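Local coordinates for protein kinectin 1 (Kinesin receptor) (Legionella pneumophila, PDB 4MU6) that is of unknown molecular function but is a bacterial effector, LegC3, whose N-terminal coiled-coil domain, captured here, forms one part of a longer, probably membrane-anchored protein, at residues 8-13 with 51-56; 59-64 with 243-248; 124-129 with 157-162. One frame throughout, in Å; residues are numbered along the deposited sequence.

Contact 1. Residues 8-13 with 51-56; sequences CNIEEL and ATLLKS
L53 meets C8, I10 and L13 through the outer half of its side chain. Its CB leaves the helix to one side of segment 8-13. CG lies anti to the carbonyl carbon (chi1 -73°), and the tip then comes nearer to the other segment. L53 CG is 4.0 Å from L13 CD2. Beyond it the two methyls part company. L53 CD1 goes to I10 and lies 4.1 Å from I10 CD1; these two side chains cross at about a right angle. L53 CD2 is shared, with L13 CD2 at 4.0 Å and C8 SG also at 4.0 Å. The sulfur and the L13 methyl therefore both lie against one branch of L53.

L13 has a second use. Its CD1 meets T52 tip to tip, through T52 CG2 at 4.0 Å. The T52 hydroxyl turns to its own helix and makes a weak hydrogen bond to S48 O. The contact is apolar and small, burying 163 Å² over both sides.

N9 caps the start of helix 10-22. Its OD1 accepts from E12 N at 3.1 Å, with the donor above the carbonyl plane.

This places the first turn of helix 10-22 and the residue C8 before it against long helix 43-105. Helix 227-273 joins them: its L251, E254 and A255 touch I10, and its I252 touches L53.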
loop_
_atom_site.group_PDB
_atom_site.type_symbol
_atom_site.label_atom_id
_atom_site.label_comp_id
_atom_site.label_asym_id
_atom_site.label_seq_id
_atom_site.Cartn_x
_atom_site.Cartn_y
_atom_site.Cartn_z
ATOM N N CYS A 8 -17.425 20.063 -8.916
ATOM C CA CYS A 8 -18.667 20.027 -9.677
ATOM C C CYS A 8 -19.652 21.091 -9.206
ATOM O O CYS A 8 -20.067 21.099 -8.045
ATOM C CB CYS A 8 -19.317 18.641 -9.599
ATOM S SG CYS A 8 -20.748 18.408 -10.699
ATOM N N ASN A 9 -20.001 21.993 -10.116
ATOM C CA ASN A 9 -21.124 22.904 -9.930
ATOM C C ASN A 9 -22.358 22.156 -10.389
ATOM O O ASN A 9 -22.587 22.035 -11.580
ATOM C CB ASN A 9 -20.940 24.134 -10.813
ATOM C CG ASN A 9 -21.978 25.217 -10.545
ATOM O OD1 ASN A 9 -23.169 24.940 -10.377
ATOM N ND2 ASN A 9 -21.521 26.460 -10.498
ATOM N N ILE A 10 -23.148 21.642 -9.458
ATOM C CA ILE A 10 -24.231 20.738 -9.834
ATOM C C ILE A 10 -25.305 21.418 -10.703
ATOM O O ILE A 10 -25.858 20.802 -11.615
ATOM C CB ILE A 10 -24.841 20.032 -8.593
ATOM C CG1 ILE A 10 -25.687 18.828 -9.007
ATOM C CG2 ILE A 10 -25.633 21.001 -7.758
ATOM C CD1 ILE A 10 -24.858 17.676 -9.539
ATOM N N GLU A 11 -25.569 22.695 -10.441
ATOM C CA GLU A 11 -26.579 23.440 -11.187
ATOM C C GLU A 11 -26.150 23.620 -12.637
ATOM O O GLU A 11 -26.938 23.436 -13.569
ATOM C CB GLU A 11 -26.823 24.804 -10.541
ATOM C CG GLU A 11 -27.901 25.615 -11.220
ATOM C CD GLU A 11 -28.303 26.849 -10.422
ATOM O OE1 GLU A 11 -28.405 26.759 -9.174
ATOM O OE2 GLU A 11 -28.517 27.911 -11.049
ATOM N N GLU A 12 -24.890 23.978 -12.824
ATOM C CA GLU A 12 -24.347 24.166 -14.160
ATOM C C GLU A 12 -24.294 22.847 -14.947
ATOM O O GLU A 12 -24.464 22.835 -16.165
ATOM C CB GLU A 12 -22.960 24.783 -14.044
ATOM C CG GLU A 12 -22.369 25.279 -15.328
ATOM C CD GLU A 12 -21.009 25.896 -15.102
ATOM O OE1 GLU A 12 -20.739 26.318 -13.956
ATOM O OE2 GLU A 12 -20.203 25.945 -16.057
ATOM N N LEU A 13 -24.072 21.735 -14.253
ATOM C CA LEU A 13 -24.034 20.438 -14.930
ATOM C C LEU A 13 -25.419 20.042 -15.438
ATOM O O LEU A 13 -25.583 19.657 -16.599
ATOM C CB LEU A 13 -23.479 19.345 -14.013
ATOM C CG LEU A 13 -23.434 17.932 -14.613
ATOM C CD1 LEU A 13 -22.559 17.910 -15.837
ATOM C CD2 LEU A 13 -22.921 16.932 -13.601
ATOM N N ALA A 51 -24.707 9.519 -15.366
ATOM C CA ALA A 51 -23.569 8.846 -16.015
ATOM C C ALA A 51 -22.319 9.714 -15.952
ATOM O O ALA A 51 -21.221 9.220 -15.649
ATOM C CB ALA A 51 -23.892 8.436 -17.491
ATOM N N THR A 52 -22.489 11.010 -16.219
ATOM C CA THR A 52 -21.394 11.966 -16.063
ATOM C C THR A 52 -20.827 11.956 -14.639
ATOM O O THR A 52 -19.612 11.983 -14.444
ATOM C CB THR A 52 -21.828 13.394 -16.409
ATOM O OG1 THR A 52 -22.078 13.493 -17.817
ATOM C CG2 THR A 52 -20.739 14.406 -16.008
ATOM N N LEU A 53 -21.696 11.934 -13.637
ATOM C CA LEU A 53 -21.201 11.950 -12.253
ATOM C C LEU A 53 -20.441 10.672 -11.899
ATOM O O LEU A 53 -19.428 10.711 -11.185
ATOM C CB LEU A 53 -22.335 12.216 -11.258
ATOM C CG LEU A 53 -22.817 13.670 -11.276
ATOM C CD1 LEU A 53 -24.145 13.816 -10.569
ATOM C CD2 LEU A 53 -21.764 14.553 -10.625
ATOM N N LEU A 54 -20.916 9.544 -12.413
ATOM C CA LEU A 54 -20.275 8.264 -12.127
ATOM C C LEU A 54 -18.900 8.189 -12.767
ATOM O O LEU A 54 -17.946 7.681 -12.143
ATOM C CB LEU A 54 -21.143 7.105 -12.607
ATOM C CG LEU A 54 -22.425 6.936 -11.804
ATOM C CD1 LEU A 54 -23.342 5.994 -12.537
ATOM C CD2 LEU A 54 -22.113 6.424 -10.394
ATOM N N LYS A 55 -18.806 8.682 -14.007
ATOM C CA LYS A 55 -17.531 8.736 -14.709
ATOM C C LYS A 55 -16.553 9.627 -13.970
ATOM O O LYS A 55 -15.380 9.282 -13.835
ATOM C CB LYS A 55 -17.686 9.229 -16.134
ATOM C CG LYS A 55 -18.222 8.200 -17.128
ATOM C CD LYS A 55 -18.583 8.873 -18.465
ATOM C CE LYS A 55 -19.121 7.884 -19.508
ATOM N NZ LYS A 55 -20.530 7.454 -19.283
ATOM N N SER A 56 -17.044 10.769 -13.502
ATOM C CA SER A 56 -16.252 11.695 -12.692
ATOM C C SER A 56 -15.772 11.056 -11.381
ATOM O O SER A 56 -14.616 11.225 -10.978
ATOM C CB SER A 56 -17.073 12.948 -12.377
ATOM O OG SER A 56 -17.255 13.732 -13.539
#

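Contact 2. Residues 59-64 with 243-248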
loop_
_atom_site.group_PDB
_atom_site.type_symbol
_atom_site.label_atom_id
_atom_site.label_comp_id
_atom_site.label_asym_id
_atom_site.label_seq_id
_atom_site.Cartn_x
_atom_site.Cartn_y
_atom_site.Cartn_z
ATOM N N SER A 59 -13.121 8.608 -12.135
ATOM C CA SER A 59 -11.848 9.271 -12.411
ATOM C C SER A 59 -11.133 9.707 -11.120
ATOM O O SER A 59 -9.919 9.511 -10.966
ATOM C CB SER A 59 -12.028 10.465 -13.348
ATOM O OG SER A 59 -10.790 11.161 -13.470
ATOM N N ASP A 60 -11.891 10.290 -10.197
ATOM C CA ASP A 60 -11.356 10.678 -8.896
ATOM C C ASP A 60 -10.779 9.464 -8.158
ATOM O O ASP A 60 -9.663 9.515 -7.664
ATOM C CB ASP A 60 -12.435 11.360 -8.053
ATOM C CG ASP A 60 -12.861 12.712 -8.627
ATOM O OD1 ASP A 60 -12.286 13.153 -9.653
ATOM O OD2 ASP A 60 -13.763 13.345 -8.036
ATOM N N LYS A 61 -11.533 8.369 -8.128
ATOM C CA LYS A 61 -11.131 7.172 -7.408
ATOM C C LYS A 61 -9.847 6.601 -7.970
ATOM O O LYS A 61 -8.976 6.142 -7.216
ATOM C CB LYS A 61 -12.232 6.116 -7.465
ATOM C CG LYS A 61 -13.395 6.394 -6.535
ATOM C CD LYS A 61 -14.551 5.455 -6.801
ATOM C CE LYS A 61 -14.148 4.017 -6.590
ATOM N NZ LYS A 61 -15.362 3.163 -6.593
ATOM N N THR A 62 -9.735 6.624 -9.295
ATOM C CA THR A 62 -8.543 6.122 -9.957
ATOM C C THR A 62 -7.353 6.993 -9.572
ATOM O O THR A 62 -6.290 6.478 -9.242
ATOM C CB THR A 62 -8.697 6.065 -11.512
ATOM O OG1 THR A 62 -9.727 5.132 -11.864
ATOM C CG2 THR A 62 -7.410 5.628 -12.153
ATOM N N GLU A 63 -7.545 8.310 -9.592
ATOM C CA GLU A 63 -6.454 9.237 -9.299
ATOM C C GLU A 63 -5.885 9.134 -7.862
ATOM O O GLU A 63 -4.664 9.143 -7.667
ATOM C CB GLU A 63 -6.883 10.675 -9.579
ATOM C CG GLU A 63 -5.810 11.700 -9.250
ATOM C CD GLU A 63 -4.551 11.533 -10.086
ATOM O OE1 GLU A 63 -4.652 11.080 -11.256
ATOM O OE2 GLU A 63 -3.459 11.863 -9.568
ATOM N N VAL A 64 -6.755 9.059 -6.860
ATOM C CA VAL A 64 -6.255 9.069 -5.481
ATOM C C VAL A 64 -5.616 7.720 -5.171
ATOM O O VAL A 64 -4.584 7.650 -4.502
ATOM C CB VAL A 64 -7.340 9.442 -4.443
ATOM C CG1 VAL A 64 -8.493 8.411 -4.427
ATOM C CG2 VAL A 64 -6.719 9.628 -3.054
ATOM N N ALA A 243 -15.557 7.586 0.752
ATOM C CA ALA A 243 -15.841 9.014 0.765
ATOM C C ALA A 243 -16.307 9.519 -0.611
ATOM O O ALA A 243 -17.324 10.192 -0.703
ATOM C CB ALA A 243 -14.641 9.797 1.252
ATOM N N LEU A 244 -15.570 9.184 -1.670
ATOM C CA LEU A 244 -15.926 9.621 -3.018
ATOM C C LEU A 244 -17.248 8.993 -3.481
ATOM O O LEU A 244 -18.049 9.644 -4.162
ATOM C CB LEU A 244 -14.799 9.303 -4.012
ATOM C CG LEU A 244 -13.483 10.067 -3.817
ATOM C CD1 LEU A 244 -12.378 9.444 -4.641
ATOM C CD2 LEU A 244 -13.635 11.558 -4.154
ATOM N N GLU A 245 -17.475 7.734 -3.109
ATOM C CA GLU A 245 -18.749 7.077 -3.396
ATOM C C GLU A 245 -19.922 7.857 -2.774
ATOM O O GLU A 245 -20.940 8.101 -3.430
ATOM C CB GLU A 245 -18.745 5.634 -2.885
ATOM C CG GLU A 245 -17.923 4.660 -3.703
ATOM C CD GLU A 245 -18.690 4.107 -4.876
ATOM O OE1 GLU A 245 -19.936 4.018 -4.781
ATOM O OE2 GLU A 245 -18.050 3.764 -5.896
ATOM N N LYS A 246 -19.777 8.240 -1.509
ATOM C CA LYS A 246 -20.814 9.020 -0.838
ATOM C C LYS A 246 -21.017 10.351 -1.533
ATOM O O LYS A 246 -22.150 10.745 -1.782
ATOM C CB LYS A 246 -20.476 9.268 0.639
ATOM C CG LYS A 246 -20.473 8.019 1.501
ATOM C CD LYS A 246 -21.877 7.505 1.777
ATOM C CE LYS A 246 -21.835 6.331 2.751
ATOM N NZ LYS A 246 -21.086 6.677 3.994
ATOM N N LYS A 247 -19.912 11.038 -1.817
ATOM C CA LYS A 247 -19.943 12.359 -2.435
ATOM C C LYS A 247 -20.696 12.324 -3.766
ATOM O O LYS A 247 -21.457 13.247 -4.115
ATOM C CB LYS A 247 -18.512 12.866 -2.642
ATOM C CG LYS A 247 -18.440 14.279 -3.177
ATOM C CD LYS A 247 -17.008 14.758 -3.242
ATOM C CE LYS A 247 -16.944 16.250 -3.505
ATOM N NZ LYS A 247 -17.605 17.073 -2.440
ATOM N N CYS A 248 -20.482 11.239 -4.499
ATOM C CA CYS A 248 -21.158 11.004 -5.762
ATOM C C CYS A 248 -22.652 10.752 -5.555
ATOM O O CYS A 248 -23.481 11.275 -6.306
ATOM C CB CYS A 248 -20.528 9.809 -6.478
ATOM S SG CYS A 248 -21.251 9.464 -8.091
#
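Segments 59-64 and 243-248 run nearly antiparallel, at 163° between their directions, with axes 10.3 Å apart at the closest approach. L244 points across the gap, and its CD1 does most of the touching. L244 CD1 lies 3.7 Å from K61 CG and 3.9 Å from D60 CB. It also meets V64, tip to tip, with V64 CG1 at 4.0 Å. One leucine methyl thus sits among three residues of the facing helix. K61 and L244 lie alongside each other, pointing opposite ways.

This is the pairing of two long helices, 43-105 and 227-273, within the N-terminal coiled-coil domain. L244 lies between the helices, with a charged pair beside it. K61 NZ forms a salt bridge with E245 OE2 at 2.8 Å. The bond uses the anti lone pair of OE2, the one away from the other oxygen. The K61 chain bends at chi3 (60°), which sets CE. The E245 chain bends at chi2 (-85°), which sets CD. R57 makes only a weak, long ion pair with the same OE2.

D60 is buried, and its CB faces L244 while its carboxylate serves the N-terminal loop. OD1 accepts from F4 N and OD2 from L5 N. The backbone joins in too, with K61 O bonded to H241 NE2.

Contact 3. Residues 124-129 with 157-162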
loop_
_atom_site.group_PDB
_atom_site.type_symbol
_atom_site.label_atom_id
_atom_site.label_comp_id
_atom_site.label_asym_id
_atom_site.label_seq_id
_atom_site.Cartn_x
_atom_site.Cartn_y
_atom_site.Cartn_z
ATOM N N TYR A 124 55.958 -36.335 35.499
ATOM C CA TYR A 124 57.155 -37.167 35.501
ATOM C C TYR A 124 58.201 -36.536 36.421
ATOM O O TYR A 124 58.749 -37.207 37.294
ATOM C CB TYR A 124 57.674 -37.343 34.063
ATOM C CG TYR A 124 58.944 -38.158 33.897
ATOM C CD1 TYR A 124 58.918 -39.552 33.953
ATOM C CD2 TYR A 124 60.169 -37.534 33.646
ATOM C CE1 TYR A 124 60.087 -40.303 33.789
ATOM C CE2 TYR A 124 61.339 -38.275 33.479
ATOM C CZ TYR A 124 61.292 -39.658 33.551
ATOM O OH TYR A 124 62.449 -40.392 33.386
ATOM N N LYS A 125 58.451 -35.238 36.251
ATOM C CA LYS A 125 59.371 -34.516 37.134
ATOM C C LYS A 125 58.962 -34.549 38.614
ATOM O O LYS A 125 59.814 -34.606 39.487
ATOM C CB LYS A 125 59.557 -33.066 36.689
ATOM C CG LYS A 125 60.253 -32.893 35.352
ATOM C CD LYS A 125 60.583 -31.428 35.095
ATOM C CE LYS A 125 61.322 -31.246 33.776
ATOM N NZ LYS A 125 61.825 -29.851 33.614
ATOM N N LEU A 126 57.668 -34.505 38.898
ATOM C CA LEU A 126 57.216 -34.510 40.286
ATOM C C LEU A 126 57.399 -35.887 40.908
ATOM O O LEU A 126 57.764 -36.007 42.078
ATOM C CB LEU A 126 55.750 -34.084 40.386
ATOM C CG LEU A 126 55.169 -34.052 41.802
ATOM C CD1 LEU A 126 55.847 -32.971 42.625
ATOM C CD2 LEU A 126 53.659 -33.847 41.764
ATOM N N GLU A 127 57.149 -36.923 40.116
ATOM C CA GLU A 127 57.309 -38.295 40.576
ATOM C C GLU A 127 58.760 -38.565 40.974
ATOM O O GLU A 127 59.031 -39.365 41.872
ATOM C CB GLU A 127 56.861 -39.269 39.483
ATOM C CG GLU A 127 56.826 -40.732 39.904
ATOM C CD GLU A 127 56.188 -41.629 38.853
ATOM O OE1 GLU A 127 55.647 -41.090 37.860
ATOM O OE2 GLU A 127 56.224 -42.870 39.018
ATOM N N ARG A 128 59.686 -37.875 40.315
ATOM C CA ARG A 128 61.113 -38.082 40.541
ATOM C C ARG A 128 61.639 -37.300 41.753
ATOM O O ARG A 128 62.823 -37.354 42.069
ATOM C CB ARG A 128 61.893 -37.721 39.273
ATOM C CG ARG A 128 63.267 -38.362 39.157
ATOM C CD ARG A 128 63.803 -38.227 37.743
ATOM N NE ARG A 128 63.608 -36.877 37.216
ATOM C CZ ARG A 128 63.975 -36.487 35.999
ATOM N NH1 ARG A 128 64.562 -37.347 35.175
ATOM N NH2 ARG A 128 63.759 -35.237 35.607
ATOM N N LEU A 129 60.756 -36.577 42.434
ATOM C CA LEU A 129 61.139 -35.846 43.639
ATOM C C LEU A 129 60.783 -36.614 44.905
ATOM O O LEU A 129 60.812 -36.059 46.006
ATOM C CB LEU A 129 60.466 -34.478 43.684
ATOM C CG LEU A 129 61.184 -33.345 42.958
ATOM C CD1 LEU A 129 60.416 -32.044 43.134
ATOM C CD2 LEU A 129 62.610 -33.206 43.464
ATOM N N ALA A 157 59.581 -25.798 48.054
ATOM C CA ALA A 157 60.385 -25.373 46.891
ATOM C C ALA A 157 60.202 -26.159 45.594
ATOM O O ALA A 157 59.233 -25.936 44.866
ATOM C CB ALA A 157 61.874 -25.199 47.245
ATOM N N SER A 158 61.149 -27.054 45.316
ATOM C CA SER A 158 61.097 -27.931 44.151
ATOM C C SER A 158 59.718 -28.562 43.980
ATOM O O SER A 158 59.153 -28.555 42.884
ATOM C CB SER A 158 62.161 -29.027 44.264
ATOM O OG SER A 158 63.454 -28.475 44.448
ATOM N N ILE A 159 59.173 -29.092 45.069
ATOM C CA ILE A 159 57.854 -29.709 45.026
ATOM C C ILE A 159 56.723 -28.692 44.798
ATOM O O ILE A 159 55.860 -28.901 43.951
ATOM C CB ILE A 159 57.583 -30.548 46.285
ATOM C CG1 ILE A 159 58.532 -31.752 46.323
ATOM C CG2 ILE A 159 56.138 -31.005 46.319
ATOM C CD1 ILE A 159 58.495 -32.533 47.617
ATOM N N GLU A 160 56.744 -27.587 45.533
ATOM C CA GLU A 160 55.660 -26.615 45.445
ATOM C C GLU A 160 55.571 -25.916 44.087
ATOM O O GLU A 160 54.473 -25.651 43.601
ATOM C CB GLU A 160 55.736 -25.593 46.586
ATOM C CG GLU A 160 55.519 -26.208 47.974
ATOM C CD GLU A 160 55.215 -25.173 49.055
ATOM O OE1 GLU A 160 55.365 -25.510 50.251
ATOM O OE2 GLU A 160 54.817 -24.033 48.713
ATOM N N ARG A 161 56.710 -25.628 43.466
ATOM C CA ARG A 161 56.672 -24.913 42.195
ATOM C C ARG A 161 56.346 -25.826 41.002
ATOM O O ARG A 161 55.826 -25.361 39.985
ATOM C CB ARG A 161 57.934 -24.077 41.961
ATOM C CG ARG A 161 59.172 -24.870 41.635
ATOM C CD ARG A 161 60.350 -23.943 41.369
ATOM N NE ARG A 161 61.571 -24.690 41.081
ATOM C CZ ARG A 161 62.490 -25.002 41.989
ATOM N NH1 ARG A 161 62.337 -24.626 43.254
ATOM N NH2 ARG A 161 63.567 -25.688 41.631
ATOM N N LEU A 162 56.633 -27.120 41.131
ATOM C CA LEU A 162 56.120 -28.099 40.173
ATOM C C LEU A 162 54.600 -28.183 40.300
ATOM O O LEU A 162 53.894 -28.307 39.296
ATOM C CB LEU A 162 56.720 -29.481 40.411
ATOM C CG LEU A 162 58.072 -29.748 39.757
ATOM C CD1 LEU A 162 58.562 -31.144 40.112
ATOM C CD2 LEU A 162 57.965 -29.582 38.246
#
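L162 and L129 are the two bumps of this contact, and each reaches into a hollow on the other side. L162 comes from helix 158-217. Its CD1 settles onto the last turn of helix 108-127, 3.6 Å from L126 CA and 3.7 Å from K125 O. The wall of that hollow includes K125 CB, at 4.0 Å from L162 CD1, and, just past the helix end, L129. The other methyl of L162, CD2, rests against K125 CB as well. The K125 CB points at the partner, but the extended chain beyond it leads away.

L129 answers in the reverse direction. It comes from the turn after helix 108-127, and its CD1 fits between S158, I159 and L162. L129 CD1 lies 3.7 Å from each of S158 CB, I159 CG1 and L162 CD1. It meets L162 tip to tip. The two leucines interlock at the helix ends, each against three residues of the other segment.

The two segments belong to successive helices, 108-127 and 158-217, which come together at the far end of the elongated domain. Residues 131-154 between them are not modelled.

L126 fills the side of the contact. Chi1 (-180°) sets its CG anti to the backbone N. L126 CD1 meets I159 CG2 at 4.2 Å, and the two side chains cross at about a right angle. L126 and L162 instead pass side by side, heading in opposite senses. Within segment 157-162, S158 CA lies 3.6 Å above the plane of the R161 guanidinium, toward its rim.

In the fold
Contacts 1 and 2 are neighbours, with centres 13 Å apart. Both use helix 43-105, and they touch where C248 SG packs on L53 O at 3.8 Å and on L54 CD2 at 3.9 Å. Helix 227-273 also takes part in both places. Contact 3 stands alone on the other side of the chain's centre. Its centre is 108 Å from that of contact 1 and 96 Å from that of contact 2, and the nearest atoms are about 94 and 81 Å away. Along the chain, contact 3 is nested inside the loop that contact 2 closes. Helices 43-105 and 108-127 lead out to contact 3; 158-217 and 227-273 lead back. No active site is known here.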